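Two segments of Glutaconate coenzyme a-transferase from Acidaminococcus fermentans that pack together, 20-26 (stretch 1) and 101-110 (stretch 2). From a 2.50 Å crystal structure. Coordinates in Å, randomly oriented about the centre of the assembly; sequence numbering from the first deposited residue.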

# COMPACT_ATOMS: atom_id res chain seq x y z
N ILE A 20 -15.43 -33.90 -6.34
CA ILE A 20 -15.08 -32.48 -6.43
C ILE A 20 -15.05 -31.81 -5.07
O ILE A 20 -15.49 -32.38 -4.06
N ALA A 21 -14.49 -30.61 -5.05
CA ALA A 21 -14.43 -29.77 -3.86
C ALA A 21 -14.61 -28.31 -4.32
O ALA A 21 -13.97 -27.84 -5.28
N LEU A 22 -15.58 -27.64 -3.70
CA LEU A 22 -15.88 -26.25 -4.04
C LEU A 22 -15.37 -25.34 -2.93
O LEU A 22 -15.56 -25.62 -1.74
N GLY A 23 -14.68 -24.28 -3.33
CA GLY A 23 -14.16 -23.32 -2.37
C GLY A 23 -15.21 -22.41 -1.75
O GLY A 23 -16.42 -22.62 -1.96
N GLY A 24 -14.76 -21.44 -0.95
CA GLY A 24 -15.65 -20.48 -0.31
C GLY A 24 -16.35 -20.99 0.93
O GLY A 24 -16.34 -22.18 1.20
N PHE A 25 -16.97 -20.07 1.67
CA PHE A 25 -17.69 -20.38 2.91
C PHE A 25 -19.08 -19.78 2.78
O PHE A 25 -19.21 -18.57 2.66
N THR A 26 -20.10 -20.63 2.85
CA THR A 26 -21.53 -20.27 2.74
C THR A 26 -21.88 -19.12 1.77
O THR A 26 -21.97 -19.35 0.55
N SER A 101 -18.73 -33.90 11.50
CA SER A 101 -18.70 -32.61 12.16
C SER A 101 -17.92 -31.73 11.18
O SER A 101 -17.06 -32.23 10.46
N GLN A 102 -18.17 -30.42 11.18
CA GLN A 102 -17.47 -29.50 10.28
C GLN A 102 -15.96 -29.45 10.52
O GLN A 102 -15.17 -29.31 9.58
N ASP A 103 -15.58 -29.59 11.77
CA ASP A 103 -14.17 -29.55 12.17
C ASP A 103 -13.43 -30.64 11.41
O ASP A 103 -12.43 -30.37 10.72
N VAL A 104 -13.99 -31.84 11.45
CA VAL A 104 -13.41 -32.99 10.77
C VAL A 104 -13.32 -32.76 9.27
O VAL A 104 -12.30 -33.08 8.67
N ILE A 105 -14.35 -32.17 8.66
CA ILE A 105 -14.31 -31.91 7.23
C ILE A 105 -13.16 -30.96 6.84
O ILE A 105 -12.44 -31.21 5.87
N TYR A 106 -13.02 -29.85 7.55
CA TYR A 106 -11.94 -28.92 7.22
C TYR A 106 -10.60 -29.59 7.51
O TYR A 106 -9.63 -29.36 6.80
N MET A 107 -10.56 -30.47 8.51
CA MET A 107 -9.33 -31.21 8.79
C MET A 107 -9.05 -32.16 7.60
O MET A 107 -7.99 -32.07 6.97
N MET A 108 -10.00 -33.03 7.29
CA MET A 108 -9.87 -33.98 6.19
C MET A 108 -9.23 -33.36 4.96
O MET A 108 -8.29 -33.91 4.39
N TRP A 109 -9.71 -32.21 4.56
CA TRP A 109 -9.16 -31.52 3.42
C TRP A 109 -7.74 -31.10 3.76
O TRP A 109 -6.83 -31.21 2.94
N HIS A 110 -7.53 -30.62 4.98
CA HIS A 110 -6.19 -30.17 5.35
C HIS A 110 -5.18 -31.33 5.32
O HIS A 110 -4.12 -31.22 4.68

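The helix presents one face to the strand and the loop that follows it: Gln 102, Tyr 106 and Trp 109, spaced by four and three residues, all send CA-to-CB toward stretch 1. The two backbones stay well apart, with the CA atoms of Ala 21 and Trp 109 at 9.2 Å and those of Phe 25 and Tyr 106 at 11.2 Å, and large side chains, Trp 109 from the helix and Phe 25 and Tyr 106 at the far end, cover much of the gap.

The apolar contact pairs small with large. Ala 21 points toward the helix, and its CB lies 3.7 Å from Trp 109 NE1 and 3.9 Å from Trp 109 CZ2. The indole, with chi1 m at -89° and chi2 at -38°, also reaches along the strand, where Trp 109 CH2 lies 4.5 Å from Leu 22 O. Ile 20 and Leu 22 point away, in keeping with strand alternation.

At the other end, Phe 25 leaves its backbone sideways, but, with chi1 t, the end of its side chain comes nearer the helix. Phe 25 CD2 sits 3.9 Å from Tyr 106 OH, and Phe 25 CZ 4.1 Å from Gln 102 NE2, both approaching obliquely. Tyr 106 is m, Gln 102 extended through t, t.

No hydrogen bond crosses the contact; Tyr 106 OH is satisfied elsewhere in the structure. The side-chain hydrogen bond here lies within stretch 2: Val 104 N donates to Ser 101 OG at 3.2 Å, capping the start of the helix.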

# COMPACT_ATOMS: atom_id res chain seq x y z
CB ILE A 20 -16.11 -31.66 -7.25
CG1 ILE A 20 -17.50 -31.81 -6.65
CG2 ILE A 20 -16.08 -32.04 -8.71
CD1 ILE A 20 -18.50 -30.89 -7.26
CB ALA A 21 -13.12 -29.97 -3.12
CB LEU A 22 -17.40 -26.08 -4.24
CG LEU A 22 -18.01 -26.88 -5.40
CD1 LEU A 22 -19.50 -26.99 -5.23
CD2 LEU A 22 -17.67 -26.28 -6.75
CB PHE A 25 -16.96 -19.73 4.09
CG PHE A 25 -17.34 -20.29 5.44
CD1 PHE A 25 -18.54 -19.96 6.04
CD2 PHE A 25 -16.47 -21.14 6.12
CE1 PHE A 25 -18.88 -20.46 7.30
CE2 PHE A 25 -16.80 -21.64 7.37
CZ PHE A 25 -18.01 -21.30 7.96
CB THR A 26 -22.23 -20.16 4.12
OG1 THR A 26 -21.61 -19.15 4.90
CG2 THR A 26 -22.11 -21.47 4.86
CB SER A 101 -17.92 -32.72 13.46
OG SER A 101 -16.54 -32.46 13.22
CB GLN A 102 -18.06 -28.11 10.44
CG GLN A 102 -17.52 -27.09 9.49
CD GLN A 102 -18.30 -25.80 9.58
OE1 GLN A 102 -19.45 -25.74 9.16
NE2 GLN A 102 -17.68 -24.77 10.12
CB ASP A 103 -14.09 -29.77 13.67
CG ASP A 103 -15.10 -28.92 14.42
OD1 ASP A 103 -15.25 -27.73 14.05
OD2 ASP A 103 -15.77 -29.44 15.34
CB VAL A 104 -14.19 -34.27 11.09
CG1 VAL A 104 -13.75 -35.43 10.21
CG2 VAL A 104 -13.99 -34.64 12.53
CB ILE A 105 -15.64 -31.31 6.75
CG1 ILE A 105 -16.76 -32.34 6.87
CG2 ILE A 105 -15.51 -30.81 5.28
CD1 ILE A 105 -16.90 -33.24 5.67
CB TYR A 106 -12.14 -27.56 7.92
CG TYR A 106 -13.07 -26.67 7.13
CD1 TYR A 106 -12.58 -25.92 6.07
CD2 TYR A 106 -14.45 -26.69 7.35
CE1 TYR A 106 -13.44 -25.23 5.23
CE2 TYR A 106 -15.33 -26.00 6.52
CZ TYR A 106 -14.82 -25.28 5.45
OH TYR A 106 -15.67 -24.65 4.56
CB MET A 107 -9.45 -32.03 10.09
CG MET A 107 -9.61 -31.20 11.35
SD MET A 107 -8.12 -30.63 12.21
CE MET A 107 -6.95 -30.36 10.88
CB MET A 108 -11.23 -34.58 5.83
CG MET A 108 -11.78 -35.48 6.94
SD MET A 108 -13.43 -36.11 6.64
CE MET A 108 -13.34 -36.56 4.98
CB TRP A 109 -10.00 -30.28 3.08
CG TRP A 109 -11.14 -30.49 2.14
CD1 TRP A 109 -11.17 -31.32 1.06
CD2 TRP A 109 -12.38 -29.75 2.11
NE1 TRP A 109 -12.33 -31.12 0.34
CE2 TRP A 109 -13.09 -30.17 0.96
CE3 TRP A 109 -12.95 -28.78 2.93
CZ2 TRP A 109 -14.34 -29.64 0.62
CZ3 TRP A 109 -14.20 -28.25 2.58
CH2 TRP A 109 -14.87 -28.68 1.44
CB HIS A 110 -6.19 -29.41 6.68
CG HIS A 110 -4.91 -28.68 6.95
ND1 HIS A 110 -4.24 -28.76 8.15
CD2 HIS A 110 -4.14 -27.91 6.14
CE1 HIS A 110 -3.12 -28.07 8.08
NE2 HIS A 110 -3.03 -27.54 6.87